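PDB 3OD1: ATP phosphoribosyltransferase regulatory subunit from Bacillus halodurans, which is the HisZ regulatory subunit that probably works with HisG in the first step of histidine biosynthesis and may allow feedback control of ATP phosphoribosyltransferase activity by histidine. Local coordinates for the interface of chains A and B. Residues are numbered along the deposited sequence; one frame, centred on the assembly and turned at random. Chains: chain A/B, ATP phosphoribosyltransferase regulatory subunit.

Contact 1: the interface of chains A and B. Residues chain A 20-21, 25, 336; chain B 44-46, 100, 106.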
loop_
_atom_site.group_PDB
_atom_site.type_symbol
_atom_site.label_atom_id
_atom_site.label_comp_id
_atom_site.label_asym_id
_atom_site.label_seq_id
_atom_site.Cartn_x
_atom_site.Cartn_y
_atom_site.Cartn_z
ATOM N N LEU A 20 9.056 -10.848 2.790
ATOM C CA LEU A 20 8.901 -11.805 3.881
ATOM C C LEU A 20 8.781 -11.077 5.216
ATOM O O LEU A 20 9.133 -9.894 5.314
ATOM C CB LEU A 20 10.075 -12.802 3.905
ATOM C CG LEU A 20 10.301 -13.623 2.626
ATOM C CD1 LEU A 20 11.064 -14.895 2.933
ATOM C CD2 LEU A 20 8.990 -13.959 1.946
ATOM N N PRO A 21 8.284 -11.784 6.249
ATOM C CA PRO A 21 7.916 -11.184 7.537
ATOM C C PRO A 21 8.968 -10.253 8.148
ATOM O O PRO A 21 8.622 -9.139 8.539
ATOM C CB PRO A 21 7.707 -12.406 8.435
ATOM C CG PRO A 21 7.241 -13.457 7.492
ATOM C CD PRO A 21 8.046 -13.243 6.240
ATOM N N LYS A 25 8.702 -6.095 8.576
ATOM C CA LYS A 25 8.776 -5.318 9.811
ATOM C C LYS A 25 9.845 -4.223 9.728
ATOM O O LYS A 25 9.617 -3.088 10.152
ATOM C CB LYS A 25 9.034 -6.211 11.027
ATOM C CG LYS A 25 7.872 -7.127 11.377
ATOM C CD LYS A 25 8.077 -7.791 12.738
ATOM C CE LYS A 25 7.258 -9.079 12.870
ATOM N NZ LYS A 25 7.929 -10.253 12.227
ATOM N N HIS A 336 10.988 -13.837 16.133
ATOM C CA HIS A 336 9.677 -13.780 16.769
ATOM C C HIS A 336 9.770 -13.335 18.227
ATOM O O HIS A 336 9.960 -14.166 19.119
ATOM C CB HIS A 336 8.989 -15.143 16.718
ATOM C CG HIS A 336 8.749 -15.664 15.333
ATOM N ND1 HIS A 336 9.565 -16.603 14.735
ATOM C CD2 HIS A 336 7.766 -15.401 14.439
ATOM C CE1 HIS A 336 9.104 -16.886 13.531
ATOM N NE2 HIS A 336 8.011 -16.171 13.326
ATOM N N ASP B 44 2.001 -12.413 11.242
ATOM C CA ASP B 44 3.060 -11.576 10.656
ATOM C C ASP B 44 2.595 -11.041 9.311
ATOM O O ASP B 44 2.223 -11.814 8.420
ATOM C CB ASP B 44 4.340 -12.373 10.402
ATOM C CG ASP B 44 5.035 -12.823 11.677
ATOM O OD1 ASP B 44 5.110 -12.058 12.657
ATOM O OD2 ASP B 44 5.547 -13.945 11.673
HETATM N N MSE B 45 2.630 -9.722 9.161
HETATM C CA MSE B 45 2.351 -9.085 7.872
HETATM C C MSE B 45 3.380 -9.463 6.816
HETATM O O MSE B 45 4.576 -9.539 7.098
HETATM C CB MSE B 45 2.328 -7.562 8.056
HETATM C CG MSE B 45 1.247 -7.130 9.011
HETATM SE SE MSE B 45 -0.401 -6.889 8.022
HETATM C CE MSE B 45 0.285 -5.382 6.975
ATOM N N ILE B 46 2.913 -9.708 5.596
ATOM C CA ILE B 46 3.808 -9.867 4.457
ATOM C C ILE B 46 3.318 -8.999 3.308
ATOM O O ILE B 46 2.253 -8.365 3.413
ATOM C CB ILE B 46 3.940 -11.349 4.003
ATOM C CG1 ILE B 46 2.568 -12.028 3.914
ATOM C CG2 ILE B 46 4.864 -12.106 4.948
ATOM C CD1 ILE B 46 1.751 -11.613 2.676
ATOM N N ARG B 100 9.703 -22.907 6.848
ATOM C CA ARG B 100 9.040 -22.522 8.084
ATOM C C ARG B 100 7.922 -23.523 8.361
ATOM O O ARG B 100 7.006 -23.678 7.554
ATOM C CB ARG B 100 8.505 -21.091 7.995
ATOM C CG ARG B 100 9.512 -20.109 7.419
ATOM C CD ARG B 100 9.358 -18.714 8.011
ATOM N NE ARG B 100 10.248 -17.752 7.360
ATOM C CZ ARG B 100 10.313 -16.456 7.662
ATOM N NH1 ARG B 100 9.539 -15.953 8.619
ATOM N NH2 ARG B 100 11.152 -15.664 7.002
ATOM N N LEU B 106 -0.163 -15.556 8.937
ATOM C CA LEU B 106 0.289 -14.473 8.092
ATOM C C LEU B 106 -0.859 -13.507 7.871
ATOM O O LEU B 106 -2.031 -13.890 7.979
ATOM C CB LEU B 106 0.812 -15.030 6.770
ATOM C CG LEU B 106 2.047 -15.936 6.878
ATOM C CD1 LEU B 106 2.274 -16.708 5.598
ATOM C CD2 LEU B 106 3.294 -15.138 7.202
HETATM O O HOH W 1 5.887 -8.974 9.369
#

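Contact 2: the interface of chains A and B. Residues chain A 349, 352, 356; chain B 255, 258-260.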
loop_
_atom_site.group_PDB
_atom_site.type_symbol
_atom_site.label_atom_id
_atom_site.label_comp_id
_atom_site.label_asym_id
_atom_site.label_seq_id
_atom_site.Cartn_x
_atom_site.Cartn_y
_atom_site.Cartn_z
ATOM N N PHE A 349 -10.070 -22.742 27.680
ATOM C CA PHE A 349 -10.504 -21.481 28.281
ATOM C C PHE A 349 -9.390 -20.871 29.115
ATOM O O PHE A 349 -9.093 -19.686 28.998
ATOM C CB PHE A 349 -11.768 -21.653 29.127
ATOM C CG PHE A 349 -12.249 -20.373 29.750
ATOM C CD1 PHE A 349 -12.844 -19.388 28.971
ATOM C CD2 PHE A 349 -12.093 -20.145 31.108
ATOM C CE1 PHE A 349 -13.280 -18.201 29.537
ATOM C CE2 PHE A 349 -12.530 -18.961 31.682
ATOM C CZ PHE A 349 -13.124 -17.989 30.896
ATOM N N ILE A 352 -7.065 -19.394 26.613
ATOM C CA ILE A 352 -7.667 -18.230 25.966
ATOM C C ILE A 352 -7.620 -17.025 26.899
ATOM O O ILE A 352 -7.297 -15.914 26.481
ATOM C CB ILE A 352 -9.118 -18.496 25.533
ATOM C CG1 ILE A 352 -9.143 -19.385 24.289
ATOM C CG2 ILE A 352 -9.853 -17.188 25.292
ATOM C CD1 ILE A 352 -10.521 -19.581 23.708
ATOM N N ARG A 356 -5.667 -13.459 26.315
ATOM C CA ARG A 356 -6.458 -12.238 26.405
ATOM C C ARG A 356 -5.802 -11.257 27.373
ATOM O O ARG A 356 -5.650 -10.069 27.076
ATOM C CB ARG A 356 -7.855 -12.595 26.900
ATOM C CG ARG A 356 -8.842 -11.451 26.984
ATOM C CD ARG A 356 -10.033 -11.862 27.849
ATOM N NE ARG A 356 -11.183 -12.418 27.121
ATOM C CZ ARG A 356 -11.134 -13.238 26.071
ATOM N NH1 ARG A 356 -9.984 -13.644 25.560
ATOM N NH2 ARG A 356 -12.264 -13.658 25.522
ATOM N N VAL B 255 -16.039 -23.055 21.160
ATOM C CA VAL B 255 -14.796 -22.283 21.122
ATOM C C VAL B 255 -15.070 -20.785 21.140
ATOM O O VAL B 255 -14.413 -20.033 21.861
ATOM C CB VAL B 255 -13.945 -22.613 19.874
ATOM C CG1 VAL B 255 -12.694 -21.737 19.838
ATOM C CG2 VAL B 255 -13.563 -24.097 19.851
ATOM N N SER B 258 -15.933 -19.580 24.553
ATOM C CA SER B 258 -14.732 -19.400 25.357
ATOM C C SER B 258 -14.080 -18.066 25.050
ATOM O O SER B 258 -13.568 -17.399 25.952
ATOM C CB SER B 258 -13.746 -20.543 25.125
ATOM O OG SER B 258 -14.320 -21.763 25.549
ATOM N N TYR B 259 -14.091 -17.670 23.779
ATOM C CA TYR B 259 -13.582 -16.349 23.415
ATOM C C TYR B 259 -14.519 -15.209 23.800
ATOM O O TYR B 259 -14.193 -14.046 23.585
ATOM C CB TYR B 259 -13.307 -16.243 21.915
ATOM C CG TYR B 259 -11.992 -16.827 21.461
ATOM C CD1 TYR B 259 -10.798 -16.137 21.637
ATOM C CD2 TYR B 259 -11.950 -18.055 20.806
ATOM C CE1 TYR B 259 -9.583 -16.675 21.198
ATOM C CE2 TYR B 259 -10.758 -18.591 20.363
ATOM C CZ TYR B 259 -9.577 -17.901 20.559
ATOM O OH TYR B 259 -8.391 -18.451 20.117
ATOM N N GLY B 260 -15.688 -15.531 24.339
ATOM C CA GLY B 260 -16.662 -14.501 24.653
ATOM C C GLY B 260 -17.113 -13.748 23.409
ATOM O O GLY B 260 -17.437 -12.562 23.477
#

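Contact 1: the interface of chains A and B
A:Pro21, the first residue of helix 21-40, is wedged between B:Ile46 and the end of B:Arg100, where the start of this helix meets strand 44-45 and its neighbours in a two-fold interface between two copies of HisZ. Methyl CG2 of B:Ile46 sits over one face of the proline ring, 3.6 Å from A:Pro21 CD. CG2 stands beside the backbone N while CG1 occupies the slot between N and the carbonyl carbon (chi1 46°), which turns the methyl branch to the proline. B:Arg100, poorly ordered, approaches obliquely on the side of the other face, towards the CG corner, and sets guanidinium nitrogen NH1 3.6 Å from A:Pro21 CG. The strand residue B:Asp44 adds its CB, 3.9 Å from A:Pro21 CB. B:Leu106 CD2 is a more distant methyl, 4.3 Å from A:Pro21 CG.

Beyond its CB, B:Asp44 turns OD1 to A:Lys25, while OD2 faces the poorly ordered A:His336. A:Lys25, one turn along the helix from A:Pro21, crosses the aspartate obliquely; its chain bends at the last torsion (chi4 82°), and NZ forms a salt bridge to OD1 at 3.4 Å, too long to be more than a weak hydrogen bond. The A:His336 side chain runs roughly perpendicular to that of B:Asp44, its ring tilted 27° from the carboxylate plane; NE2 lies 3.7 Å from OD2, which is proximity and not a bond. A:Lys25, and A:His336 if it is protonated, would probably stabilise a charged carboxylate.

The two backbones are also joined by water 1, which hydrogen-bonds to A:Pro21 O at 2.9 Å and to B:Met45 O, the carbonyl of a selenomethionine, at 2.7 Å.

Contact 2: the interface of chains A and B
Helix 348-359 of chain A packs against the C-terminal end of helix 240-258 of chain B and the loop that follows it at B:Tyr259 and B:Gly260. A:Ile352 carries the middle of the contact. Its side chain meets the B:Tyr259 ring at about a right angle, and the outstretched CG1-CD1 arm plants methyl CD1 over the centre of one face, 3.5 Å from the ring centroid, as a CH-pi contact. The same methyl touches B:Ser258 CB at 3.7 Å, and the other branch, CG2, lies 3.9 Å from B:Tyr259 CD1, placing the isoleucine against both the ring and the B:Ser258 side chain.

A:Phe349 flanks it on the preceding turn. With CG opposite the backbone N (chi1 -179°), its ring turns an edge to the C-terminal end of helix 240-258, and B:Ser258 O lies in the ring plane 3.7 Å from CE1.

On the following turn A:Arg356 bends at chi3 (-93°) and brings NH2 within 2.8 Å of B:Tyr259 O. The N-H directions miss this carbonyl, so the pair is a close polar approach and not a hydrogen bond. A guanidinium beside the carbonyl end of a helix would nevertheless probably be electrostatically favourable.

The site thus docks a helix of the HisZ C-terminal region of chain A onto the histidyl-tRNA synthetase-like part of chain B.

Contacts 1 and 2 share no residue; their C-alpha centres lie about 25 Å apart on one two-fold interface, so each recurs with the chains exchanged. Contact 1 uses the start of helix 21-40 and a residue just ahead of strand 339-343, whereas contact 2 uses helix 348-359, which follows that strand. Chain A therefore grips its partner both near its N-terminus and through its C-terminal region. The interface may correspond to the dimer common among class II synthetase relatives, with the C-terminal region reaching across onto the partner, although the coordinates alone do not show how HisG binds.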